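Local atomic coordinates of ferredoxin (Thauera aromatica, PDB entry 1RGV), a protein that carries electrons on two [4Fe-4S] clusters and serves as the electron donor of 4-hydroxybenzoyl-CoA reductase. Residues A[37-43]-A[71-75]; A[4-10]-A[28-32]; A[17-21]-A[75-79]. All blocks are in the same frame, centred on the assembly; numbering follows the deposited sequence.

Interaction 1 (A[37-43]-A[71-75]). With SF4 (iron/sulfur cluster), chain C.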
ATOM      1  N   CYS A  37      -3.993  -3.871   1.847  1.00 43.10           N
ATOM      2  CA  CYS A  37      -3.327  -3.456   0.617  1.00 42.89           C
ATOM      3  C   CYS A  37      -3.617  -4.385  -0.551  1.00 43.79           C
ATOM      4  O   CYS A  37      -3.172  -5.531  -0.564  1.00 43.44           O
ATOM      5  CB  CYS A  37      -1.813  -3.365   0.824  1.00 42.20           C
ATOM      6  SG  CYS A  37      -0.881  -2.964  -0.683  1.00 37.23           S
ATOM      7  N   SER A  38      -4.360  -3.879  -1.533  1.00 45.25           N
ATOM      8  CA  SER A  38      -4.706  -4.656  -2.722  1.00 46.37           C
ATOM      9  C   SER A  38      -3.826  -4.216  -3.885  1.00 47.43           C
ATOM     10  O   SER A  38      -4.089  -4.550  -5.043  1.00 47.66           O
ATOM     11  CB  SER A  38      -6.172  -4.432  -3.097  1.00 46.45           C
ATOM     12  OG  SER A  38      -6.383  -3.104  -3.550  1.00 45.40           O
ATOM     13  N   GLU A  39      -2.781  -3.458  -3.565  1.00 48.19           N
ATOM     14  CA  GLU A  39      -1.863  -2.945  -4.574  1.00 48.93           C
ATOM     15  C   GLU A  39      -2.611  -2.044  -5.551  1.00 49.11           C
ATOM     16  O   GLU A  39      -2.220  -1.895  -6.711  1.00 49.85           O
ATOM     17  CB  GLU A  39      -1.174  -4.106  -5.302  1.00 48.00           C
ATOM     18  CG  GLU A  39      -0.164  -4.825  -4.413  1.00 48.18           C
ATOM     19  CD  GLU A  39       0.602  -5.912  -5.131  1.00 47.94           C
ATOM     20  OE1 GLU A  39       1.099  -5.646  -6.247  1.00 47.42           O
ATOM     21  OE2 GLU A  39       0.717  -7.027  -4.574  1.00 47.82           O
ATOM     22  N   CYS A  40      -3.687  -1.440  -5.051  1.00 48.80           N
ATOM     23  CA  CYS A  40      -4.532  -0.539  -5.823  1.00 48.73           C
ATOM     24  C   CYS A  40      -5.402  -1.211  -6.880  1.00 49.28           C
ATOM     25  O   CYS A  40      -6.178  -0.531  -7.557  1.00 49.21           O
ATOM     26  CB  CYS A  40      -3.689   0.560  -6.477  1.00 48.73           C
ATOM     27  SG  CYS A  40      -3.331   1.952  -5.388  1.00 48.27           S
ATOM     28  N   VAL A  41      -5.286  -2.529  -7.038  1.00 49.78           N
ATOM     29  CA  VAL A  41      -6.118  -3.215  -8.026  1.00 50.44           C
ATOM     30  C   VAL A  41      -7.560  -3.013  -7.579  1.00 50.05           C
ATOM     31  O   VAL A  41      -7.840  -2.953  -6.378  1.00 51.07           O
ATOM     32  CB  VAL A  41      -5.824  -4.732  -8.105  1.00 50.32           C
ATOM     33  CG1 VAL A  41      -4.329  -4.965  -8.179  1.00 50.56           C
ATOM     34  CG2 VAL A  41      -6.433  -5.451  -6.919  1.00 51.65           C
ATOM     35  N   GLY A  42      -8.470  -2.902  -8.537  1.00 48.85           N
ATOM     36  CA  GLY A  42      -9.858  -2.676  -8.186  1.00 47.38           C
ATOM     37  C   GLY A  42     -10.082  -1.193  -7.955  1.00 46.49           C
ATOM     38  O   GLY A  42     -11.198  -0.761  -7.666  1.00 46.69           O
ATOM     39  N   ALA A  43      -9.014  -0.408  -8.089  1.00 45.74           N
ATOM     40  CA  ALA A  43      -9.089   1.036  -7.900  1.00 44.50           C
ATOM     41  C   ALA A  43      -8.315   1.791  -8.972  1.00 44.13           C
ATOM     42  O   ALA A  43      -8.847   2.713  -9.584  1.00 44.87           O
ATOM     43  CB  ALA A  43      -8.568   1.410  -6.522  1.00 44.34           C
ATOM     44  N   LEU A  71      -6.013 -10.185  -5.174  1.00 66.46           N
ATOM     45  CA  LEU A  71      -6.002  -8.761  -4.872  1.00 65.00           C
ATOM     46  C   LEU A  71      -7.358  -8.131  -5.163  1.00 64.53           C
ATOM     47  O   LEU A  71      -7.893  -7.385  -4.340  1.00 64.10           O
ATOM     48  CB  LEU A  71      -4.901  -8.072  -5.681  1.00 63.73           C
ATOM     49  CG  LEU A  71      -3.479  -8.471  -5.275  1.00 62.33           C
ATOM     50  CD1 LEU A  71      -2.488  -8.039  -6.339  1.00 61.28           C
ATOM     51  CD2 LEU A  71      -3.151  -7.852  -3.922  1.00 60.99           C
ATOM     52  N   GLN A  72      -7.912  -8.440  -6.332  1.00 64.27           N
ATOM     53  CA  GLN A  72      -9.214  -7.913  -6.727  1.00 64.33           C
ATOM     54  C   GLN A  72     -10.256  -8.303  -5.682  1.00 65.25           C
ATOM     55  O   GLN A  72     -11.097  -7.490  -5.288  1.00 64.75           O
ATOM     56  CB  GLN A  72      -9.619  -8.474  -8.095  1.00 63.03           C
ATOM     57  CG  GLN A  72     -10.990  -8.022  -8.575  1.00 61.46           C
ATOM     58  CD  GLN A  72     -11.066  -6.529  -8.822  1.00 61.08           C
ATOM     59  OE1 GLN A  72     -10.400  -6.000  -9.715  1.00 60.44           O
ATOM     60  NE2 GLN A  72     -11.878  -5.837  -8.030  1.00 59.97           N
ATOM     61  N   GLU A  73     -10.183  -9.554  -5.235  1.00 66.37           N
ATOM     62  CA  GLU A  73     -11.106 -10.079  -4.235  1.00 67.45           C
ATOM     63  C   GLU A  73     -10.942  -9.377  -2.889  1.00 67.47           C
ATOM     64  O   GLU A  73     -11.925  -9.122  -2.182  1.00 67.64           O
ATOM     65  CB  GLU A  73     -10.896 -11.589  -4.088  1.00 68.22           C
ATOM     66  CG  GLU A  73     -11.299 -12.364  -5.338  1.00 71.21           C
ATOM     67  CD  GLU A  73     -10.957 -13.842  -5.267  1.00 72.92           C
ATOM     68  OE1 GLU A  73     -11.233 -14.465  -4.220  1.00 74.27           O
ATOM     69  OE2 GLU A  73     -10.422 -14.383  -6.263  1.00 73.50           O
ATOM     70  N   LYS A  74      -9.699  -9.057  -2.541  1.00 67.22           N
ATOM     71  CA  LYS A  74      -9.409  -8.374  -1.286  1.00 66.21           C
ATOM     72  C   LYS A  74     -10.018  -6.974  -1.334  1.00 66.26           C
ATOM     73  O   LYS A  74     -10.551  -6.477  -0.340  1.00 65.64           O
ATOM     74  CB  LYS A  74      -7.895  -8.272  -1.073  1.00 65.05           C
ATOM     75  CG  LYS A  74      -7.511  -7.668   0.270  1.00 63.86           C
ATOM     76  CD  LYS A  74      -6.030  -7.333   0.353  1.00 62.78           C
ATOM     77  CE  LYS A  74      -5.153  -8.564   0.198  1.00 62.25           C
ATOM     78  NZ  LYS A  74      -3.724  -8.252   0.473  1.00 61.20           N
ATOM     79  N   TYR A  75      -9.934  -6.348  -2.504  1.00 66.62           N
ATOM     80  CA  TYR A  75     -10.462  -5.005  -2.707  1.00 67.25           C
ATOM     81  C   TYR A  75     -11.945  -4.922  -2.355  1.00 68.54           C
ATOM     82  O   TYR A  75     -12.375  -4.028  -1.617  1.00 68.62           O
ATOM     83  CB  TYR A  75     -10.271  -4.575  -4.164  1.00 65.70           C
ATOM     84  CG  TYR A  75     -10.820  -3.197  -4.448  1.00 64.96           C
ATOM     85  CD1 TYR A  75     -10.114  -2.053  -4.078  1.00 64.53           C
ATOM     86  CD2 TYR A  75     -12.079  -3.035  -5.026  1.00 64.55           C
ATOM     87  CE1 TYR A  75     -10.650  -0.784  -4.272  1.00 64.16           C
ATOM     88  CE2 TYR A  75     -12.624  -1.772  -5.221  1.00 63.92           C
ATOM     89  CZ  TYR A  75     -11.907  -0.653  -4.843  1.00 64.15           C
ATOM     90  OH  TYR A  75     -12.450   0.595  -5.034  1.00 64.26           O
TER
HETATM   91 FE1  SF4 C 102      -3.040   1.551  -0.485  1.00 38.49          FE
HETATM   92 FE2  SF4 C 102      -0.481   1.818  -1.675  1.00 38.54          FE
HETATM   93 FE3  SF4 C 102      -1.613  -0.624  -1.178  1.00 38.45          FE
HETATM   94 FE4  SF4 C 102      -2.632   1.066  -3.147  1.00 38.79          FE
HETATM   95  S1  SF4 C 102      -0.484   0.050  -3.069  1.00 37.03           S
HETATM   96  S2  SF4 C 102      -3.596  -0.158  -1.753  1.00 38.63           S
HETATM   97  S3  SF4 C 102      -2.212   3.039  -2.191  1.00 37.07           S
HETATM   98  S4  SF4 C 102      -1.006   0.779   0.313  1.00 37.38           S

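Interaction 2 (A[4-10]-A[28-32]). With SF4 (iron/sulfur cluster), chain B.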
ATOM      1  N   ILE A   4       6.499  -0.979   3.572  1.00 37.27           N
ATOM      2  CA  ILE A   4       7.398   0.169   3.595  1.00 37.52           C
ATOM      3  C   ILE A   4       8.794  -0.073   4.184  1.00 40.21           C
ATOM      4  O   ILE A   4       8.944  -0.647   5.266  1.00 39.32           O
ATOM      5  CB  ILE A   4       6.719   1.343   4.326  1.00 34.90           C
ATOM      6  CG1 ILE A   4       5.403   1.680   3.612  1.00 31.69           C
ATOM      7  CG2 ILE A   4       7.654   2.545   4.378  1.00 33.75           C
ATOM      8  CD1 ILE A   4       4.523   2.669   4.350  1.00 28.81           C
ATOM      9  N   ASN A   5       9.802   0.375   3.433  1.00 43.46           N
ATOM     10  CA  ASN A   5      11.215   0.271   3.797  1.00 46.08           C
ATOM     11  C   ASN A   5      11.503   1.010   5.078  1.00 47.66           C
ATOM     12  O   ASN A   5      10.609   1.571   5.708  1.00 48.54           O
ATOM     13  CB  ASN A   5      12.102   0.910   2.729  1.00 47.17           C
ATOM     14  CG  ASN A   5      12.645  -0.083   1.753  1.00 49.38           C
ATOM     15  OD1 ASN A   5      12.539  -1.292   1.961  1.00 51.54           O
ATOM     16  ND2 ASN A   5      13.249   0.415   0.675  1.00 49.81           N
ATOM     17  N   ASP A   6      12.780   1.029   5.439  1.00 49.04           N
ATOM     18  CA  ASP A   6      13.215   1.738   6.621  1.00 49.62           C
ATOM     19  C   ASP A   6      13.735   3.088   6.140  1.00 48.99           C
ATOM     20  O   ASP A   6      14.155   3.929   6.933  1.00 49.03           O
ATOM     21  CB  ASP A   6      14.318   0.967   7.334  1.00 52.20           C
ATOM     22  CG  ASP A   6      14.282   1.177   8.833  1.00 56.75           C
ATOM     23  OD1 ASP A   6      14.244   2.352   9.279  1.00 58.25           O
ATOM     24  OD2 ASP A   6      14.286   0.167   9.571  1.00 59.73           O
ATOM     25  N   ASP A   7      13.706   3.291   4.826  1.00 48.28           N
ATOM     26  CA  ASP A   7      14.150   4.553   4.251  1.00 47.85           C
ATOM     27  C   ASP A   7      13.005   5.552   4.306  1.00 47.59           C
ATOM     28  O   ASP A   7      13.135   6.696   3.868  1.00 48.34           O
ATOM     29  CB  ASP A   7      14.602   4.375   2.802  1.00 47.26           C
ATOM     30  CG  ASP A   7      15.900   3.604   2.687  1.00 47.05           C
ATOM     31  OD1 ASP A   7      16.689   3.612   3.658  1.00 46.68           O
ATOM     32  OD2 ASP A   7      16.137   3.001   1.621  1.00 47.53           O
ATOM     33  N   CYS A   8      11.873   5.109   4.838  1.00 46.51           N
ATOM     34  CA  CYS A   8      10.718   5.978   4.957  1.00 45.35           C
ATOM     35  C   CYS A   8      11.153   7.242   5.699  1.00 44.98           C
ATOM     36  O   CYS A   8      11.901   7.172   6.674  1.00 44.26           O
ATOM     37  CB  CYS A   8       9.609   5.261   5.726  1.00 45.36           C
ATOM     38  SG  CYS A   8       8.149   6.266   6.048  1.00 43.76           S
ATOM     39  N   THR A   9      10.690   8.396   5.227  1.00 44.79           N
ATOM     40  CA  THR A   9      11.029   9.678   5.840  1.00 44.08           C
ATOM     41  C   THR A   9       9.863  10.184   6.683  1.00 43.37           C
ATOM     42  O   THR A   9       9.965  11.205   7.367  1.00 43.74           O
ATOM     43  CB  THR A   9      11.381  10.725   4.749  1.00 44.88           C
ATOM     44  OG1 THR A   9      12.593  10.329   4.094  1.00 45.37           O
ATOM     45  CG2 THR A   9      11.574  12.113   5.349  1.00 45.80           C
ATOM     46  N   ALA A  10       8.755   9.455   6.634  1.00 42.72           N
ATOM     47  CA  ALA A  10       7.562   9.818   7.387  1.00 41.67           C
ATOM     48  C   ALA A  10       7.019  11.178   6.951  1.00 41.57           C
ATOM     49  O   ALA A  10       6.598  11.976   7.786  1.00 41.69           O
ATOM     50  CB  ALA A  10       7.872   9.829   8.881  1.00 39.28           C
ATOM     51  N   PRO A  28       9.781   5.453  13.763  1.00 42.18           N
ATOM     52  CA  PRO A  28      10.241   6.325  12.674  1.00 41.91           C
ATOM     53  C   PRO A  28       9.594   6.161  11.289  1.00 41.96           C
ATOM     54  O   PRO A  28       9.592   7.109  10.498  1.00 42.33           O
ATOM     55  CB  PRO A  28      11.734   6.034  12.628  1.00 41.41           C
ATOM     56  CG  PRO A  28      11.765   4.567  12.920  1.00 40.70           C
ATOM     57  CD  PRO A  28      10.804   4.438  14.080  1.00 40.97           C
ATOM     58  N   ILE A  29       9.056   4.981  10.982  1.00 40.82           N
ATOM     59  CA  ILE A  29       8.458   4.772   9.661  1.00 39.65           C
ATOM     60  C   ILE A  29       6.979   4.387   9.663  1.00 40.22           C
ATOM     61  O   ILE A  29       6.416   4.023  10.697  1.00 41.82           O
ATOM     62  CB  ILE A  29       9.236   3.695   8.860  1.00 38.26           C
ATOM     63  CG1 ILE A  29       9.084   2.324   9.531  1.00 37.13           C
ATOM     64  CG2 ILE A  29      10.705   4.084   8.759  1.00 36.75           C
ATOM     65  CD1 ILE A  29       9.822   1.195   8.819  1.00 33.66           C
ATOM     66  N   TYR A  30       6.357   4.475   8.490  1.00 38.95           N
ATOM     67  CA  TYR A  30       4.949   4.135   8.328  1.00 37.71           C
ATOM     68  C   TYR A  30       4.770   2.641   8.062  1.00 37.51           C
ATOM     69  O   TYR A  30       5.675   1.978   7.549  1.00 37.57           O
ATOM     70  CB  TYR A  30       4.351   4.953   7.188  1.00 37.35           C
ATOM     71  CG  TYR A  30       4.002   6.373   7.576  1.00 37.49           C
ATOM     72  CD1 TYR A  30       4.842   7.120   8.406  1.00 37.24           C
ATOM     73  CD2 TYR A  30       2.835   6.980   7.102  1.00 36.99           C
ATOM     74  CE1 TYR A  30       4.526   8.433   8.753  1.00 36.45           C
ATOM     75  CE2 TYR A  30       2.514   8.294   7.441  1.00 36.42           C
ATOM     76  CZ  TYR A  30       3.363   9.011   8.265  1.00 36.16           C
ATOM     77  OH  TYR A  30       3.057  10.307   8.597  1.00 35.84           O
ATOM     78  N   VAL A  31       3.595   2.120   8.409  1.00 36.79           N
ATOM     79  CA  VAL A  31       3.308   0.698   8.244  1.00 36.09           C
ATOM     80  C   VAL A  31       2.075   0.401   7.386  1.00 36.64           C
ATOM     81  O   VAL A  31       1.037   1.052   7.527  1.00 37.42           O
ATOM     82  CB  VAL A  31       3.099   0.031   9.618  1.00 34.53           C
ATOM     83  CG1 VAL A  31       3.084  -1.478   9.461  1.00 34.63           C
ATOM     84  CG2 VAL A  31       4.187   0.476  10.586  1.00 33.13           C
ATOM     85  N   ILE A  32       2.198  -0.587   6.501  1.00 35.84           N
ATOM     86  CA  ILE A  32       1.095  -0.992   5.635  1.00 35.98           C
ATOM     87  C   ILE A  32       0.463  -2.276   6.170  1.00 37.18           C
ATOM     88  O   ILE A  32       1.167  -3.191   6.601  1.00 37.58           O
ATOM     89  CB  ILE A  32       1.566  -1.269   4.186  1.00 35.04           C
ATOM     90  CG1 ILE A  32       1.913   0.043   3.483  1.00 34.20           C
ATOM     91  CG2 ILE A  32       0.486  -2.031   3.417  1.00 32.48           C
ATOM     92  CD1 ILE A  32       2.415  -0.150   2.056  1.00 33.07           C
TER
HETATM   93 FE1  SF4 B 101       7.206   7.436   1.169  1.00 43.07          FE
HETATM   94 FE2  SF4 B 101       4.840   7.388   2.735  1.00 42.66          FE
HETATM   95 FE3  SF4 B 101       7.310   6.952   3.813  1.00 43.33          FE
HETATM   96 FE4  SF4 B 101       6.577   9.465   2.874  1.00 44.81          FE
HETATM   97  S1  SF4 B 101       5.612   8.235   4.669  1.00 42.92           S
HETATM   98  S2  SF4 B 101       8.381   8.432   2.727  1.00 43.64           S
HETATM   99  S3  SF4 B 101       5.262   8.851   1.183  1.00 43.24           S
HETATM  100  S4  SF4 B 101       6.341   5.676   2.410  1.00 43.03           S

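Interaction 3 (A[17-21]-A[75-79]). With SF4 (iron/sulfur cluster), chain C.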
ATOM      1  N   GLU A  17      -3.302   9.198  -0.880  1.00 44.14           N
ATOM      2  CA  GLU A  17      -3.360   8.347  -2.053  1.00 43.22           C
ATOM      3  C   GLU A  17      -4.030   7.000  -1.860  1.00 43.38           C
ATOM      4  O   GLU A  17      -4.708   6.520  -2.765  1.00 44.39           O
ATOM      5  CB  GLU A  17      -1.955   8.122  -2.613  1.00 42.94           C
ATOM      6  CG  GLU A  17      -1.193   9.395  -2.943  1.00 43.15           C
ATOM      7  CD  GLU A  17      -1.995  10.360  -3.799  1.00 43.21           C
ATOM      8  OE1 GLU A  17      -2.710   9.895  -4.709  1.00 43.02           O
ATOM      9  OE2 GLU A  17      -1.899  11.583  -3.566  1.00 43.87           O
ATOM     10  N   CYS A  18      -3.859   6.387  -0.693  1.00 43.52           N
ATOM     11  CA  CYS A  18      -4.435   5.063  -0.470  1.00 43.89           C
ATOM     12  C   CYS A  18      -5.958   4.983  -0.417  1.00 43.28           C
ATOM     13  O   CYS A  18      -6.592   5.564   0.462  1.00 41.71           O
ATOM     14  CB  CYS A  18      -3.862   4.438   0.796  1.00 45.24           C
ATOM     15  SG  CYS A  18      -4.473   2.756   1.070  1.00 47.71           S
ATOM     16  N   PRO A  19      -6.558   4.230  -1.359  1.00 43.44           N
ATOM     17  CA  PRO A  19      -8.003   4.024  -1.482  1.00 43.99           C
ATOM     18  C   PRO A  19      -8.563   2.988  -0.510  1.00 45.14           C
ATOM     19  O   PRO A  19      -9.777   2.796  -0.440  1.00 45.87           O
ATOM     20  CB  PRO A  19      -8.155   3.566  -2.926  1.00 43.54           C
ATOM     21  CG  PRO A  19      -6.941   2.722  -3.108  1.00 42.83           C
ATOM     22  CD  PRO A  19      -5.853   3.587  -2.486  1.00 43.46           C
ATOM     23  N   ASN A  20      -7.684   2.312   0.224  1.00 45.77           N
ATOM     24  CA  ASN A  20      -8.114   1.288   1.172  1.00 45.45           C
ATOM     25  C   ASN A  20      -7.679   1.603   2.596  1.00 45.85           C
ATOM     26  O   ASN A  20      -7.801   0.757   3.481  1.00 45.92           O
ATOM     27  CB  ASN A  20      -7.547  -0.081   0.785  1.00 45.49           C
ATOM     28  CG  ASN A  20      -7.942  -0.509  -0.616  1.00 45.96           C
ATOM     29  OD1 ASN A  20      -7.583  -1.602  -1.066  1.00 46.16           O
ATOM     30  ND2 ASN A  20      -8.681   0.346  -1.314  1.00 45.90           N
ATOM     31  N   GLU A  21      -7.161   2.810   2.813  1.00 46.09           N
ATOM     32  CA  GLU A  21      -6.707   3.209   4.141  1.00 46.88           C
ATOM     33  C   GLU A  21      -5.804   2.126   4.731  1.00 45.47           C
ATOM     34  O   GLU A  21      -5.947   1.740   5.894  1.00 44.67           O
ATOM     35  CB  GLU A  21      -7.914   3.425   5.051  1.00 49.22           C
ATOM     36  CG  GLU A  21      -8.903   4.435   4.514  1.00 53.94           C
ATOM     37  CD  GLU A  21     -10.183   4.471   5.325  1.00 57.85           C
ATOM     38  OE1 GLU A  21     -10.880   3.430   5.376  1.00 59.46           O
ATOM     39  OE2 GLU A  21     -10.489   5.537   5.910  1.00 59.34           O
ATOM     40  N   TYR A  75      -9.934  -6.348  -2.504  1.00 66.62           N
ATOM     41  CA  TYR A  75     -10.462  -5.005  -2.707  1.00 67.25           C
ATOM     42  C   TYR A  75     -11.945  -4.922  -2.355  1.00 68.54           C
ATOM     43  O   TYR A  75     -12.375  -4.028  -1.617  1.00 68.62           O
ATOM     44  CB  TYR A  75     -10.271  -4.575  -4.164  1.00 65.70           C
ATOM     45  CG  TYR A  75     -10.820  -3.197  -4.448  1.00 64.96           C
ATOM     46  CD1 TYR A  75     -10.114  -2.053  -4.078  1.00 64.53           C
ATOM     47  CD2 TYR A  75     -12.079  -3.035  -5.026  1.00 64.55           C
ATOM     48  CE1 TYR A  75     -10.650  -0.784  -4.272  1.00 64.16           C
ATOM     49  CE2 TYR A  75     -12.624  -1.772  -5.221  1.00 63.92           C
ATOM     50  CZ  TYR A  75     -11.907  -0.653  -4.843  1.00 64.15           C
ATOM     51  OH  TYR A  75     -12.450   0.595  -5.034  1.00 64.26           O
ATOM     52  N   ASP A  76     -12.721  -5.858  -2.897  1.00 69.62           N
ATOM     53  CA  ASP A  76     -14.160  -5.902  -2.667  1.00 70.47           C
ATOM     54  C   ASP A  76     -14.517  -6.093  -1.195  1.00 71.23           C
ATOM     55  O   ASP A  76     -15.339  -5.354  -0.644  1.00 70.86           O
ATOM     56  CB  ASP A  76     -14.779  -7.022  -3.502  1.00 70.46           C
ATOM     57  CG  ASP A  76     -14.447  -6.897  -4.975  1.00 70.88           C
ATOM     58  OD1 ASP A  76     -14.703  -5.819  -5.553  1.00 70.21           O
ATOM     59  OD2 ASP A  76     -13.931  -7.879  -5.554  1.00 71.45           O
ATOM     60  N   ARG A  77     -13.897  -7.084  -0.559  1.00 71.73           N
ATOM     61  CA  ARG A  77     -14.158  -7.361   0.848  1.00 72.42           C
ATOM     62  C   ARG A  77     -14.037  -6.089   1.687  1.00 72.46           C
ATOM     63  O   ARG A  77     -14.569  -6.009   2.793  1.00 72.72           O
ATOM     64  CB  ARG A  77     -13.179  -8.421   1.367  1.00 73.18           C
ATOM     65  CG  ARG A  77     -13.149  -9.703   0.539  1.00 75.95           C
ATOM     66  CD  ARG A  77     -12.398 -10.858   1.227  1.00 77.70           C
ATOM     67  NE  ARG A  77     -10.975 -10.589   1.445  1.00 79.47           N
ATOM     68  CZ  ARG A  77     -10.480  -9.888   2.466  1.00 80.14           C
ATOM     69  NH1 ARG A  77     -11.293  -9.373   3.384  1.00 79.89           N
ATOM     70  NH2 ARG A  77      -9.168  -9.696   2.568  1.00 79.47           N
ATOM     71  N   LEU A  78     -13.349  -5.089   1.148  1.00 72.70           N
ATOM     72  CA  LEU A  78     -13.138  -3.836   1.859  1.00 73.28           C
ATOM     73  C   LEU A  78     -14.171  -2.759   1.548  1.00 73.95           C
ATOM     74  O   LEU A  78     -14.481  -1.933   2.402  1.00 73.47           O
ATOM     75  CB  LEU A  78     -11.735  -3.310   1.553  1.00 73.44           C
ATOM     76  CG  LEU A  78     -10.594  -4.191   2.071  1.00 72.91           C
ATOM     77  CD1 LEU A  78      -9.309  -3.865   1.334  1.00 73.12           C
ATOM     78  CD2 LEU A  78     -10.438  -3.987   3.571  1.00 72.21           C
ATOM     79  N   HIS A  79     -14.701  -2.767   0.332  1.00 75.58           N
ATOM     80  CA  HIS A  79     -15.699  -1.775  -0.062  1.00 77.35           C
ATOM     81  C   HIS A  79     -17.043  -2.440  -0.366  1.00 78.66           C
ATOM     82  O   HIS A  79     -17.903  -2.568   0.511  1.00 78.70           O
ATOM     83  CB  HIS A  79     -15.205  -1.001  -1.286  1.00 77.17           C
ATOM     84  CG  HIS A  79     -13.916  -0.275  -1.059  1.00 77.46           C
ATOM     85  ND1 HIS A  79     -13.805   0.796  -0.195  1.00 77.19           N
ATOM     86  CD2 HIS A  79     -12.676  -0.478  -1.564  1.00 77.28           C
ATOM     87  CE1 HIS A  79     -12.554   1.218  -0.179  1.00 76.83           C
ATOM     88  NE2 HIS A  79     -11.848   0.461  -1.001  1.00 76.86           N
TER
HETATM   89 FE1  SF4 C 102      -3.040   1.551  -0.485  1.00 38.49          FE
HETATM   90 FE2  SF4 C 102      -0.481   1.818  -1.675  1.00 38.54          FE
HETATM   91 FE3  SF4 C 102      -1.613  -0.624  -1.178  1.00 38.45          FE
HETATM   92 FE4  SF4 C 102      -2.632   1.066  -3.147  1.00 38.79          FE
HETATM   93  S1  SF4 C 102      -0.484   0.050  -3.069  1.00 37.03           S
HETATM   94  S2  SF4 C 102      -3.596  -0.158  -1.753  1.00 38.63           S
HETATM   95  S3  SF4 C 102      -2.212   3.039  -2.191  1.00 37.07           S
HETATM   96  S4  SF4 C 102      -1.006   0.779   0.313  1.00 37.38           S

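Interaction 1 (A[37-43]-A[71-75])
Ser38 and Leu71 bring their CA atoms within 4.8 Å of each other, where the type I' beta turn from Ser38 to Val41 lies against one flank of helix 68-78. Leu71 fills the middle of the contact. Its CD2 rests on the carbonyl of Ser38, its CD1 lies 3.8 Å from Glu39 OE2, and its CB meets Val41 CG2 at 3.3 Å, the valine crossing the leucine nearly at a right angle. The carboxylate of Glu39 takes its hydrogen bond from the N-terminal nitrogen of Ala1. One turn further along the helix, Tyr75 has CG anti to its backbone N (chi1 179°), which lays the ring over Gly42. Gly42 CA sits 3.9 Å from the centroid of the Tyr75 ring and 13° off the normal, a CH-pi contact over the ring face. Ala43 CB comes up to Tyr75 CE1 at 3.8 Å. At the other end, Lys74 bends at chi3 to carry NZ to Cys37 O at 3.0 Å, the donor standing 38° out of the carbonyl plane. The same NZ forms a salt bridge with Glu66 and a hydrogen bond to Pro34 O, so the ammonium has three partners. Behind this face Cys37 SG and Cys40 SG bind two irons of the cluster, FE3 and FE4, through a Cys-x-x-Cys loop. That loop runs between strand 31-32 and helix 48-52, with the cluster on its inner side and the C-terminal helix 68-78 laid along its outside.

Interaction 2 (A[4-10]-A[28-32])
Tyr30 N donates a hydrogen bond to Cys8 SG, 3.5 Å away with an N-H...S angle of 162°, and that sulfur also binds FE3 of the cluster. A weaker bond reaches SG from Ala10 N, so the thiolate receives two backbone donors besides its iron; such bonds would be expected to spread its negative charge and favour the reduced cluster. The tight part of the contact is here. Tyr30 turns one ring face to the cluster, with S1 over the ring centre and 3.8 Å from Tyr30 CG, while Ala10 CB packs against Tyr30 CE1 at 3.6 Å and Cys8 SG stands obliquely to the ring. The phenol oxygen is fixed by a hydrogen bond to Asp12. Ile4 runs alongside Tyr30, pointing the same way: its CD1 touches Tyr30 CB at 3.6 Å and Ile32 CG1 at 3.8 Å, and its CG2 branch approaches cluster S4. Ile29 packs as closely, holding CG1 between its backbone N and carbonyl carbon (chi1 66°), which carries CD1 to the carbonyl oxygen of Asn5 and leaves Ile29 CG2 against Cys8 CB, 3.4 Å away. The outer side is looser. Exposed Asp6 merely crosses the isoleucine, Asp6 OD1 standing 4.0 Å from Ile29 CG2, and exposed Pro28 offers little but its carbonyl to Ala10. A cysteine from a Cys-x-x-Cys-x-x-Cys run, N-H...S bonds and an aromatic ring beside the cluster together mark the first cluster site of the bacterial 2[4Fe-4S] ferredoxin fold.

Interaction 3 (A[17-21]-A[75-79])
Asn20 reaches out from the Cys-Pro end of the ferredoxin cysteine motif to the C-terminal end of helix 68-78 and His79 beyond it, and this one side chain carries most of the contact. CG stands anti to the carbonyl carbon (chi1 -58°), which turns the amide outward from the cluster loop. Asn20 CB starts short of the helix, its nearest neighbour there being Leu78 CD1 at 4.2 Å. At Asn20 CG the amide has come between Leu78 and His79, with His79 NE2 4.0 Å away. Asn20 OD1 then lies 3.7 Å from Leu78 CD1 and, being buried, finds its polar partner in the hydroxyl of Ser38, with which it is hydrogen-bonded. Asn20 ND2 comes to rest 3.7 Å from Tyr75 CE1, the amide and phenol planes standing 46° apart. It also points at the edge of the His79 ring, near the ring's plane, though the angle to NE2 is too poor for a hydrogen bond. His79 brings CD2 over one face of the Tyr75 ring, toward its rim, the two rings inclined to each other, so amide, phenol and imidazole meet at the surface. With an alanine in place of Asn20, the Ser38 hydroxyl would probably lose this partner and a gap would open between helix end and cluster loop. On the inner side Pro19 lays CD 3.7 Å from cluster S3, and Cys18 binds iron FE1 through SG at 2.4 Å. The backbone of Asn20 joins in too: Asn20 N donates to that same Cys18 SG at 3.4 Å, with an N-H...S angle of 151°.

How the interactions relate
From the N terminus, 4-10 waits until 28-32 to close interaction 2, a loop that contains strand 23-24. Segment 17-21 lies inside that loop but reaches forward to 75-79, so interactions 2 and 3 cross. Interaction 1 opens after interaction 2 has closed. Interactions 1 and 3 end together on helix 68-78, sharing Tyr75, with 37-43 starting later in the chain than 17-21. The link between loops 17-21 and 37-43 is direct, through Asn20 and Ser38 and through Pro19 against Ala43, beside one cluster. Interaction 2 serves the other cluster, on the opposite side of the chain's centre, and Ile32 packing on Cys37 joins the two halves.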